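Local coordinates for HD-GYP domain-containing protein (PDB 3TM8) that is an unconventional HD-GYP protein that binds two iron ions and probably belongs to the cyclic-di-GMP phosphodiesterases, at residues A[28-41]-A[53-67]. Numbering follows the deposited sequence. Where two conformers were deposited one is given.
With DMS (dimethyl sulfoxide), chain G.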
loop_
_atom_site.group_PDB
_atom_site.type_symbol
_atom_site.label_atom_id
_atom_site.label_comp_id
_atom_site.label_asym_id
_atom_site.label_seq_id
_atom_site.Cartn_x
_atom_site.Cartn_y
_atom_site.Cartn_z
ATOM N N VAL A 28 -13.129 3.569 1.412
ATOM C CA VAL A 28 -13.519 2.611 2.433
ATOM C C VAL A 28 -12.398 2.300 3.423
ATOM O O VAL A 28 -12.665 1.935 4.564
ATOM C CB VAL A 28 -14.096 1.332 1.788
ATOM C CG1 VAL A 28 -14.330 0.245 2.829
ATOM C CG2 VAL A 28 -15.393 1.675 1.054
ATOM N N SER A 29 -11.145 2.467 3.004
ATOM C CA SER A 29 -10.040 2.190 3.917
ATOM C C SER A 29 -9.956 3.177 5.083
ATOM O O SER A 29 -9.164 2.972 5.992
ATOM C CB SER A 29 -8.708 2.143 3.175
ATOM O OG SER A 29 -8.398 3.411 2.649
ATOM N N THR A 30 -10.763 4.238 5.051
ATOM C CA THR A 30 -10.837 5.180 6.164
ATOM C C THR A 30 -11.817 4.754 7.258
ATOM O O THR A 30 -11.951 5.452 8.258
ATOM C CB THR A 30 -11.198 6.614 5.703
ATOM O OG1 THR A 30 -12.521 6.639 5.162
ATOM C CG2 THR A 30 -10.196 7.139 4.681
ATOM N N LEU A 31 -12.526 3.642 7.058
ATOM C CA LEU A 31 -13.492 3.153 8.047
ATOM C C LEU A 31 -12.857 2.010 8.824
ATOM O O LEU A 31 -12.859 0.862 8.376
ATOM C CB LEU A 31 -14.794 2.714 7.365
ATOM C CG LEU A 31 -15.485 3.845 6.597
ATOM C CD1 LEU A 31 -16.648 3.283 5.776
ATOM C CD2 LEU A 31 -15.965 4.959 7.535
ATOM N N ARG A 32 -12.259 2.343 9.966
ATOM C CA ARG A 32 -11.447 1.389 10.703
ATOM C C ARG A 32 -11.545 1.675 12.188
ATOM O O ARG A 32 -11.870 2.793 12.592
ATOM C CB ARG A 32 -9.966 1.494 10.292
ATOM C CG ARG A 32 -9.651 1.158 8.834
ATOM C CD ARG A 32 -9.751 -0.348 8.538
ATOM N NE ARG A 32 -9.526 -0.643 7.116
ATOM C CZ ARG A 32 -8.338 -0.884 6.562
ATOM N NH1 ARG A 32 -7.242 -0.929 7.301
ATOM N NH2 ARG A 32 -8.249 -1.114 5.260
ATOM N N GLY A 33 -11.244 0.668 12.998
ATOM C CA GLY A 33 -11.135 0.863 14.428
ATOM C C GLY A 33 -12.463 0.945 15.149
ATOM O O GLY A 33 -13.536 0.775 14.555
ATOM N N ASP A 34 -12.375 1.223 16.445
ATOM C CA ASP A 34 -13.520 1.132 17.345
ATOM C C ASP A 34 -14.341 2.419 17.510
ATOM O O ASP A 34 -15.358 2.411 18.202
ATOM C CB ASP A 34 -13.082 0.590 18.717
ATOM C CG ASP A 34 -12.067 1.486 19.417
ATOM O OD1 ASP A 34 -11.257 2.157 18.742
ATOM O OD2 ASP A 34 -12.082 1.515 20.664
ATOM N N GLN A 35 -13.925 3.514 16.878
ATOM C CA GLN A 35 -14.705 4.747 16.979
ATOM C C GLN A 35 -16.066 4.565 16.309
ATOM O O GLN A 35 -16.150 4.074 15.192
ATOM C CB GLN A 35 -13.981 5.956 16.373
ATOM C CG GLN A 35 -14.782 7.241 16.561
ATOM C CD GLN A 35 -14.205 8.474 15.882
ATOM O OE1 GLN A 35 -14.835 9.535 15.899
ATOM N NE2 GLN A 35 -13.021 8.348 15.274
ATOM N N LYS A 36 -17.132 4.963 16.993
ATOM C CA LYS A 36 -18.470 4.839 16.420
ATOM C C LYS A 36 -18.695 5.937 15.393
ATOM O O LYS A 36 -18.421 7.111 15.660
ATOM C CB LYS A 36 -19.545 4.916 17.510
ATOM C CG LYS A 36 -19.477 3.796 18.533
ATOM C CD LYS A 36 -20.683 3.845 19.455
ATOM C CE LYS A 36 -20.587 2.804 20.558
ATOM N NZ LYS A 36 -21.778 2.850 21.454
ATOM N N ILE A 37 -19.200 5.575 14.219
ATOM C CA ILE A 37 -19.439 6.576 13.192
ATOM C C ILE A 37 -20.696 7.372 13.526
ATOM O O ILE A 37 -21.671 6.812 14.006
ATOM C CB ILE A 37 -19.535 5.950 11.773
ATOM C CG1 ILE A 37 -20.738 5.016 11.645
ATOM C CG2 ILE A 37 -18.237 5.213 11.424
ATOM C CD1 ILE A 37 -20.882 4.406 10.235
ATOM N N ASP A 38 -20.662 8.680 13.290
ATOM C CA ASP A 38 -21.830 9.539 13.502
ATOM C C ASP A 38 -22.350 10.003 12.145
ATOM O O ASP A 38 -22.690 11.174 11.960
ATOM C CB ASP A 38 -21.463 10.742 14.382
ATOM C CG ASP A 38 -22.648 11.662 14.661
ATOM O OD1 ASP A 38 -23.776 11.158 14.818
ATOM O OD2 ASP A 38 -22.450 12.899 14.722
ATOM N N PHE A 39 -22.383 9.071 11.197
ATOM C CA PHE A 39 -22.914 9.298 9.854
ATOM C C PHE A 39 -23.333 7.953 9.263
ATOM O O PHE A 39 -22.803 6.912 9.651
ATOM C CB PHE A 39 -21.857 9.940 8.948
ATOM C CG PHE A 39 -20.522 9.239 8.983
ATOM C CD1 PHE A 39 -20.227 8.205 8.106
ATOM C CD2 PHE A 39 -19.561 9.621 9.902
ATOM C CE1 PHE A 39 -18.990 7.559 8.155
ATOM C CE2 PHE A 39 -18.333 8.979 9.962
ATOM C CZ PHE A 39 -18.042 7.951 9.088
ATOM N N ASN A 40 -24.305 7.960 8.353
ATOM C CA ASN A 40 -24.577 6.778 7.535
ATOM C C ASN A 40 -23.535 6.635 6.432
ATOM O O ASN A 40 -22.939 7.618 6.012
ATOM C CB ASN A 40 -25.924 6.913 6.821
ATOM C CG ASN A 40 -27.118 6.725 7.732
ATOM O OD1 ASN A 40 -27.012 6.233 8.866
ATOM N ND2 ASN A 40 -28.288 7.099 7.214
ATOM N N ALA A 41 -23.369 5.419 5.914
ATOM C CA ALA A 41 -22.571 5.215 4.703
ATOM C C ALA A 41 -23.310 4.285 3.751
ATOM O O ALA A 41 -23.964 3.325 4.174
ATOM C CB ALA A 41 -21.173 4.690 5.023
ATOM N N LEU A 53 -23.972 1.133 6.135
ATOM C CA LEU A 53 -23.476 1.378 7.485
ATOM C C LEU A 53 -24.331 2.443 8.152
ATOM O O LEU A 53 -24.660 3.464 7.546
ATOM C CB LEU A 53 -22.014 1.833 7.450
ATOM C CG LEU A 53 -21.076 0.965 6.606
ATOM C CD1 LEU A 53 -19.669 1.556 6.609
ATOM C CD2 LEU A 53 -21.057 -0.478 7.091
ATOM N N ARG A 54 -24.671 2.214 9.410
ATOM C CA ARG A 54 -25.569 3.118 10.113
ATOM C C ARG A 54 -24.870 3.860 11.231
ATOM O O ARG A 54 -23.883 3.384 11.774
ATOM C CB ARG A 54 -26.751 2.334 10.661
ATOM C CG ARG A 54 -27.688 1.865 9.578
ATOM C CD ARG A 54 -28.600 0.784 10.083
ATOM N NE ARG A 54 -29.578 0.412 9.068
ATOM C CZ ARG A 54 -29.304 -0.343 8.010
ATOM N NH1 ARG A 54 -28.074 -0.810 7.822
ATOM N NH2 ARG A 54 -30.259 -0.629 7.138
ATOM N N ARG A 55 -25.403 5.029 11.575
ATOM C CA ARG A 55 -24.896 5.790 12.703
ATOM C C ARG A 55 -24.751 4.863 13.906
ATOM O O ARG A 55 -25.673 4.122 14.246
ATOM C CB ARG A 55 -25.821 6.974 13.022
ATOM C CG ARG A 55 -26.015 7.914 11.833
ATOM C CD ARG A 55 -26.905 9.137 12.119
ATOM N NE ARG A 55 -27.179 9.794 10.846
ATOM C CZ ARG A 55 -28.220 9.506 10.076
ATOM N NH1 ARG A 55 -29.123 8.629 10.492
ATOM N NH2 ARG A 55 -28.369 10.112 8.905
ATOM N N GLY A 56 -23.581 4.890 14.531
ATOM C CA GLY A 56 -23.317 4.071 15.700
ATOM C C GLY A 56 -22.453 2.851 15.414
ATOM O O GLY A 56 -21.966 2.201 16.336
ATOM N N ASP A 57 -22.255 2.530 14.139
ATOM C CA ASP A 57 -21.436 1.364 13.783
ATOM C C ASP A 57 -19.935 1.590 14.012
ATOM O O ASP A 57 -19.446 2.716 13.967
ATOM C CB ASP A 57 -21.662 0.949 12.324
ATOM C CG ASP A 57 -23.044 0.369 12.078
ATOM O OD1 ASP A 57 -23.783 0.146 13.057
ATOM O OD2 ASP A 57 -23.376 0.131 10.899
ATOM N N SER A 58 -19.208 0.507 14.254
ATOM C CA SER A 58 -17.745 0.571 14.329
ATOM C C SER A 58 -17.146 -0.674 13.683
ATOM O O SER A 58 -17.876 -1.587 13.296
ATOM C CB SER A 58 -17.259 0.728 15.773
ATOM O OG SER A 58 -17.654 -0.380 16.558
ATOM N N PHE A 59 -15.820 -0.720 13.569
ATOM C CA PHE A 59 -15.195 -1.686 12.673
ATOM C C PHE A 59 -13.973 -2.377 13.239
ATOM O O PHE A 59 -13.163 -2.940 12.496
ATOM C CB PHE A 59 -14.924 -1.007 11.328
ATOM C CG PHE A 59 -16.177 -0.489 10.717
ATOM C CD1 PHE A 59 -17.055 -1.366 10.101
ATOM C CD2 PHE A 59 -16.558 0.837 10.881
ATOM C CE1 PHE A 59 -18.258 -0.926 9.601
ATOM C CE2 PHE A 59 -17.768 1.288 10.376
ATOM C CZ PHE A 59 -18.618 0.404 9.737
ATOM N N GLU A 60 -13.871 -2.371 14.563
ATOM C CA GLU A 60 -12.757 -3.027 15.235
ATOM C C GLU A 60 -12.907 -4.553 15.203
ATOM O O GLU A 60 -14.022 -5.082 15.152
ATOM C CB GLU A 60 -12.635 -2.515 16.676
ATOM C CG GLU A 60 -13.608 -3.133 17.689
ATOM C CD GLU A 60 -15.029 -2.580 17.625
ATOM O OE1 GLU A 60 -15.307 -1.674 16.811
ATOM O OE2 GLU A 60 -15.873 -3.060 18.412
ATOM N N GLY A 61 -11.782 -5.262 15.227
ATOM C CA GLY A 61 -11.800 -6.717 15.278
ATOM C C GLY A 61 -12.592 -7.354 14.150
ATOM O O GLY A 61 -12.426 -6.994 12.987
ATOM N N GLU A 62 -13.465 -8.294 14.501
ATOM C CA GLU A 62 -14.251 -9.026 13.511
ATOM C C GLU A 62 -15.273 -8.153 12.787
ATOM O O GLU A 62 -15.784 -8.532 11.730
ATOM C CB GLU A 62 -14.950 -10.227 14.154
ATOM C CG GLU A 62 -13.995 -11.278 14.696
ATOM C CD GLU A 62 -14.714 -12.488 15.266
ATOM O OE1 GLU A 62 -15.961 -12.460 15.346
ATOM O OE2 GLU A 62 -14.031 -13.469 15.631
ATOM N N ARG A 63 -15.565 -6.982 13.341
ATOM C CA ARG A 63 -16.510 -6.080 12.697
ATOM C C ARG A 63 -15.980 -5.588 11.359
ATOM O O ARG A 63 -16.749 -5.168 10.501
ATOM C CB ARG A 63 -16.866 -4.905 13.608
ATOM C CG ARG A 63 -17.696 -5.313 14.813
ATOM C CD ARG A 63 -17.998 -4.140 15.740
ATOM N NE ARG A 63 -18.908 -4.551 16.807
ATOM C CZ ARG A 63 -19.148 -3.851 17.910
ATOM N NH1 ARG A 63 -18.536 -2.689 18.110
ATOM N NH2 ARG A 63 -19.995 -4.316 18.819
ATOM N N LEU A 64 -14.666 -5.653 11.166
ATOM C CA LEU A 64 -14.083 -5.212 9.909
ATOM C C LEU A 64 -14.503 -6.097 8.738
ATOM O O LEU A 64 -14.446 -5.673 7.591
ATOM C CB LEU A 64 -12.561 -5.142 10.010
ATOM C CG LEU A 64 -11.852 -4.494 8.820
ATOM C CD1 LEU A 64 -12.385 -3.089 8.549
ATOM C CD2 LEU A 64 -10.352 -4.481 9.063
ATOM N N LYS A 65 -14.935 -7.321 9.028
ATOM C CA LYS A 65 -15.369 -8.230 7.968
ATOM C C LYS A 65 -16.502 -7.643 7.123
ATOM O O LYS A 65 -16.659 -7.989 5.952
ATOM C CB LYS A 65 -15.779 -9.581 8.556
ATOM C CG LYS A 65 -14.629 -10.337 9.193
ATOM C CD LYS A 65 -15.123 -11.598 9.879
ATOM C CE LYS A 65 -14.017 -12.257 10.688
ATOM N NZ LYS A 65 -14.537 -13.377 11.516
ATOM N N ARG A 66 -17.282 -6.749 7.718
ATOM C CA ARG A 66 -18.345 -6.067 6.988
ATOM C C ARG A 66 -17.810 -5.268 5.797
ATOM O O ARG A 66 -18.566 -4.912 4.893
ATOM C CB ARG A 66 -19.117 -5.128 7.918
ATOM C CG ARG A 66 -19.715 -5.787 9.153
ATOM C CD ARG A 66 -20.568 -4.793 9.926
ATOM N NE ARG A 66 -21.755 -4.410 9.165
ATOM C CZ ARG A 66 -22.411 -3.264 9.307
ATOM N NH1 ARG A 66 -22.002 -2.357 10.186
ATOM N NH2 ARG A 66 -23.481 -3.022 8.560
ATOM N N LEU A 67 -16.512 -4.972 5.809
ATOM C CA LEU A 67 -15.902 -4.160 4.765
ATOM C C LEU A 67 -14.879 -4.940 3.942
ATOM O O LEU A 67 -14.227 -4.367 3.073
ATOM C CB LEU A 67 -15.237 -2.922 5.377
ATOM C CG LEU A 67 -16.216 -2.024 6.133
ATOM C CD1 LEU A 67 -15.491 -0.847 6.790
ATOM C CD2 LEU A 67 -17.329 -1.541 5.205
HETATM S S DMS G . -11.719 -2.128 3.436
HETATM O O DMS G . -10.340 -0.998 3.303
HETATM C C1 DMS G . -11.561 -3.253 2.024
HETATM C C2 DMS G . -11.483 -3.305 4.791
HETATM O O HOH W 1 -10.666 -1.972 12.154
HETATM O O HOH W 2 -16.751 0.336 19.527
#
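D57 OD2 is gripped from opposite faces of its carboxylate, by the backbone N of R54 at 2.9 Å and by NH1 of the salt-bridged R66, while the same residue's backbone O crosses the contact to take the N-H of I37 (2.9 Å, 166°). I37 O in turn accepts from G56 N at 2.8 Å; G56 lies in the type II turn 54-57, where its phi of 104° suits glycine because a CB would press on the preceding carbonyl O. I37 CG1 sits between its own backbone N and carbonyl carbon, which sends CD1 to within 4.0 Å of L53 CB and leaves CG2 at the ring edge of F59. L31 and L53 meet tip to tip, CD1 to CD1 at 3.6 Å. L67 CD1 packs on L31 CB (3.7 Å) and, within 53-67, covers one F59 face toward its rim. N40 OD1 lies over a guanidinium face of R55, offset toward the rim, the planes 40° apart; it takes a weak bond from R55 N (3.4 Å), while N40 ND2 bonds to Y42 and the arginine salt-bridges E81. The reciprocal, antiparallel A41-L53 pair closes the open end of hairpin 41-45/48-53, and a water joins G33 N to F59 O. R32 NH2 donates to a dimethyl sulfoxide, probably from the crystallisation liquor, and NH1 to D110 and Q113. Backbone bonds thus pin the two loops around an apolar core, and the two donors on OD2 probably favour a charged D57.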